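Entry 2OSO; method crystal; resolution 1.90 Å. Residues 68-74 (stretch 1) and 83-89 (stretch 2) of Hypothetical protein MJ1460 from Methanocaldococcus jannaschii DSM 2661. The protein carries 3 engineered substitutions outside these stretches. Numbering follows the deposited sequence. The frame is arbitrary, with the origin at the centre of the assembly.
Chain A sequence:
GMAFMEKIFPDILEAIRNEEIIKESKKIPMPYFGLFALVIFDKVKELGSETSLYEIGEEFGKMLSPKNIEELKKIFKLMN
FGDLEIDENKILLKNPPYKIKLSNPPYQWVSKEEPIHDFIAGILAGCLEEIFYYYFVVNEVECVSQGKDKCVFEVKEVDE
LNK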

# COMPACT_ATOMS: atom_id res chain seq x y z
N ASN A 68 22.44 -5.88 -6.53
CA ASN A 68 23.27 -4.94 -7.25
C ASN A 68 22.45 -3.78 -7.75
O ASN A 68 21.22 -3.72 -7.54
CB ASN A 68 24.08 -5.65 -8.39
CG ASN A 68 23.22 -6.38 -9.41
OD1 ASN A 68 22.23 -5.85 -9.92
ND2 ASN A 68 23.65 -7.61 -9.79
N ILE A 69 23.12 -2.79 -8.31
CA ILE A 69 22.44 -1.59 -8.80
C ILE A 69 21.51 -1.95 -9.94
O ILE A 69 20.42 -1.42 -10.01
CB ILE A 69 23.46 -0.52 -9.24
CG1 ILE A 69 24.28 -0.00 -8.05
CG2 ILE A 69 22.80 0.64 -9.97
CD1 ILE A 69 23.55 0.54 -6.92
N GLU A 70 21.85 -2.93 -10.80
CA GLU A 70 20.96 -3.18 -11.93
C GLU A 70 19.61 -3.71 -11.41
O GLU A 70 18.55 -3.31 -11.87
CB GLU A 70 21.60 -4.10 -12.99
CG GLU A 70 21.29 -3.72 -14.47
CD GLU A 70 21.31 -2.19 -14.80
OE1 GLU A 70 22.27 -1.45 -14.43
OE2 GLU A 70 20.33 -1.71 -15.44
N GLU A 71 19.67 -4.58 -10.40
CA GLU A 71 18.49 -5.14 -9.76
C GLU A 71 17.67 -4.07 -9.03
O GLU A 71 16.44 -4.09 -9.07
CB GLU A 71 18.92 -6.28 -8.80
CG GLU A 71 17.76 -7.10 -8.33
CD GLU A 71 18.14 -8.47 -7.68
OE1 GLU A 71 19.32 -8.77 -7.41
OE2 GLU A 71 17.21 -9.24 -7.43
N LEU A 72 18.35 -3.13 -8.39
CA LEU A 72 17.68 -1.97 -7.77
C LEU A 72 16.84 -1.19 -8.80
O LEU A 72 15.68 -0.79 -8.55
CB LEU A 72 18.72 -1.06 -7.10
CG LEU A 72 18.25 0.22 -6.36
CD1 LEU A 72 16.98 0.03 -5.55
CD2 LEU A 72 19.37 0.72 -5.49
N LYS A 73 17.46 -0.94 -9.96
CA LYS A 73 16.80 -0.23 -11.05
C LYS A 73 15.56 -0.98 -11.54
O LYS A 73 14.51 -0.35 -11.84
CB LYS A 73 17.78 0.03 -12.20
CG LYS A 73 18.94 1.02 -11.86
CD LYS A 73 19.93 1.14 -13.03
CE LYS A 73 20.97 2.22 -12.80
NZ LYS A 73 22.15 2.21 -13.77
N LYS A 74 15.69 -2.31 -11.64
CA LYS A 74 14.61 -3.16 -12.08
C LYS A 74 13.42 -3.16 -11.13
O LYS A 74 12.29 -3.07 -11.56
CB LYS A 74 15.10 -4.58 -12.27
CG LYS A 74 14.17 -5.44 -13.11
CD LYS A 74 14.51 -6.91 -12.91
CE LYS A 74 14.32 -7.75 -14.20
N ASP A 83 12.13 5.64 -13.18
CA ASP A 83 13.43 5.29 -13.76
C ASP A 83 14.53 5.90 -12.91
O ASP A 83 14.76 7.11 -12.91
CB ASP A 83 13.55 5.82 -15.18
CG ASP A 83 12.37 5.45 -16.04
OD1 ASP A 83 12.26 4.28 -16.48
OD2 ASP A 83 11.53 6.32 -16.27
N LEU A 84 15.21 5.02 -12.21
CA LEU A 84 16.25 5.38 -11.27
C LEU A 84 17.56 5.55 -12.07
O LEU A 84 17.95 4.68 -12.83
CB LEU A 84 16.36 4.24 -10.24
CG LEU A 84 16.91 4.45 -8.85
CD1 LEU A 84 16.31 5.68 -8.19
CD2 LEU A 84 16.71 3.14 -7.97
N GLU A 85 18.19 6.70 -11.93
CA GLU A 85 19.45 7.02 -12.60
C GLU A 85 20.58 6.91 -11.58
O GLU A 85 20.69 7.73 -10.67
CB GLU A 85 19.38 8.42 -13.23
CG GLU A 85 18.25 8.55 -14.24
CD GLU A 85 18.10 9.94 -14.88
OE1 GLU A 85 18.92 10.86 -14.65
OE2 GLU A 85 17.11 10.09 -15.62
N ILE A 86 21.42 5.89 -11.76
CA ILE A 86 22.58 5.62 -10.88
C ILE A 86 23.74 5.19 -11.76
O ILE A 86 23.61 4.23 -12.52
CB ILE A 86 22.31 4.45 -9.87
CG1 ILE A 86 20.88 4.50 -9.30
CG2 ILE A 86 23.39 4.42 -8.78
CD1 ILE A 86 20.62 3.58 -8.06
N ASP A 87 24.85 5.91 -11.67
CA ASP A 87 26.10 5.54 -12.32
C ASP A 87 26.92 4.68 -11.36
O ASP A 87 27.65 5.20 -10.53
CB ASP A 87 26.86 6.80 -12.70
CG ASP A 87 28.10 6.52 -13.60
OD1 ASP A 87 28.57 5.37 -13.62
OD2 ASP A 87 28.58 7.48 -14.27
N GLU A 88 26.83 3.37 -11.52
CA GLU A 88 27.50 2.42 -10.63
C GLU A 88 29.03 2.44 -10.68
O GLU A 88 29.71 2.33 -9.66
CB GLU A 88 27.02 1.03 -11.03
CG GLU A 88 27.75 -0.10 -10.41
CD GLU A 88 27.10 -1.41 -10.76
OE1 GLU A 88 26.10 -1.40 -11.53
OE2 GLU A 88 27.57 -2.43 -10.25
N ASN A 89 29.58 2.55 -11.88
CA ASN A 89 31.03 2.61 -12.02
C ASN A 89 31.63 3.87 -11.36
O ASN A 89 32.73 3.83 -10.79
CB ASN A 89 31.42 2.45 -13.49
CG ASN A 89 31.40 0.98 -13.94
OD1 ASN A 89 31.08 0.07 -13.14
ND2 ASN A 89 31.76 0.74 -15.21
O HOH W 1 26.13 -2.92 -7.71
O HOH W 2 24.65 -3.84 -11.37
O HOH W 3 14.18 2.16 -12.44
O HOH W 4 21.43 4.98 -14.74

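The first turns of a helix, residues 69-74, pack against a strand and the segment that follows it, and the apolar contacts involve Ile69, Leu72, Leu84 and Ile86. All four direct their CA-to-CB bonds toward the opposing stretch and are buried. Leu72 CG lies 3.7 Å from Leu84 CD2, and Leu72 CD2 is 4.0 Å from Ile86 CD1, so Leu72 touches both residues; Ile86 also meets Ile69, whose CG2 is 3.8 Å from Ile86 CB. Asp83, Glu85 and Asp87 point away, as expected from the alternation of an extended chain.

One direct hydrogen bond joins the stretches. The CA-to-CB bond of Lys73 points sideways to the other stretch, but its extended side chain (m, then t throughout) carries NZ to within 2.8 Å of Ile86 O. A long salt bridge, 3.7 Å from Lys73 NZ to Glu70 OE1, adds a charged partner from the preceding turn.

Water completes the polar contact. Near the helix start, the Glu88 carboxylate accepts from water 1 through OE2 and from water 2 through OE1; these waters accept in turn from Ile69 N and Glu70 N, amides that have no preceding helical turn to supply carbonyl acceptors. Asn68 caps the same end, its OD1 accepting from Glu71 N at 2.9 Å. Water 3 links Lys73 O to Leu84 N, while water 4 accepts from both Lys73 NZ and Ile86 N.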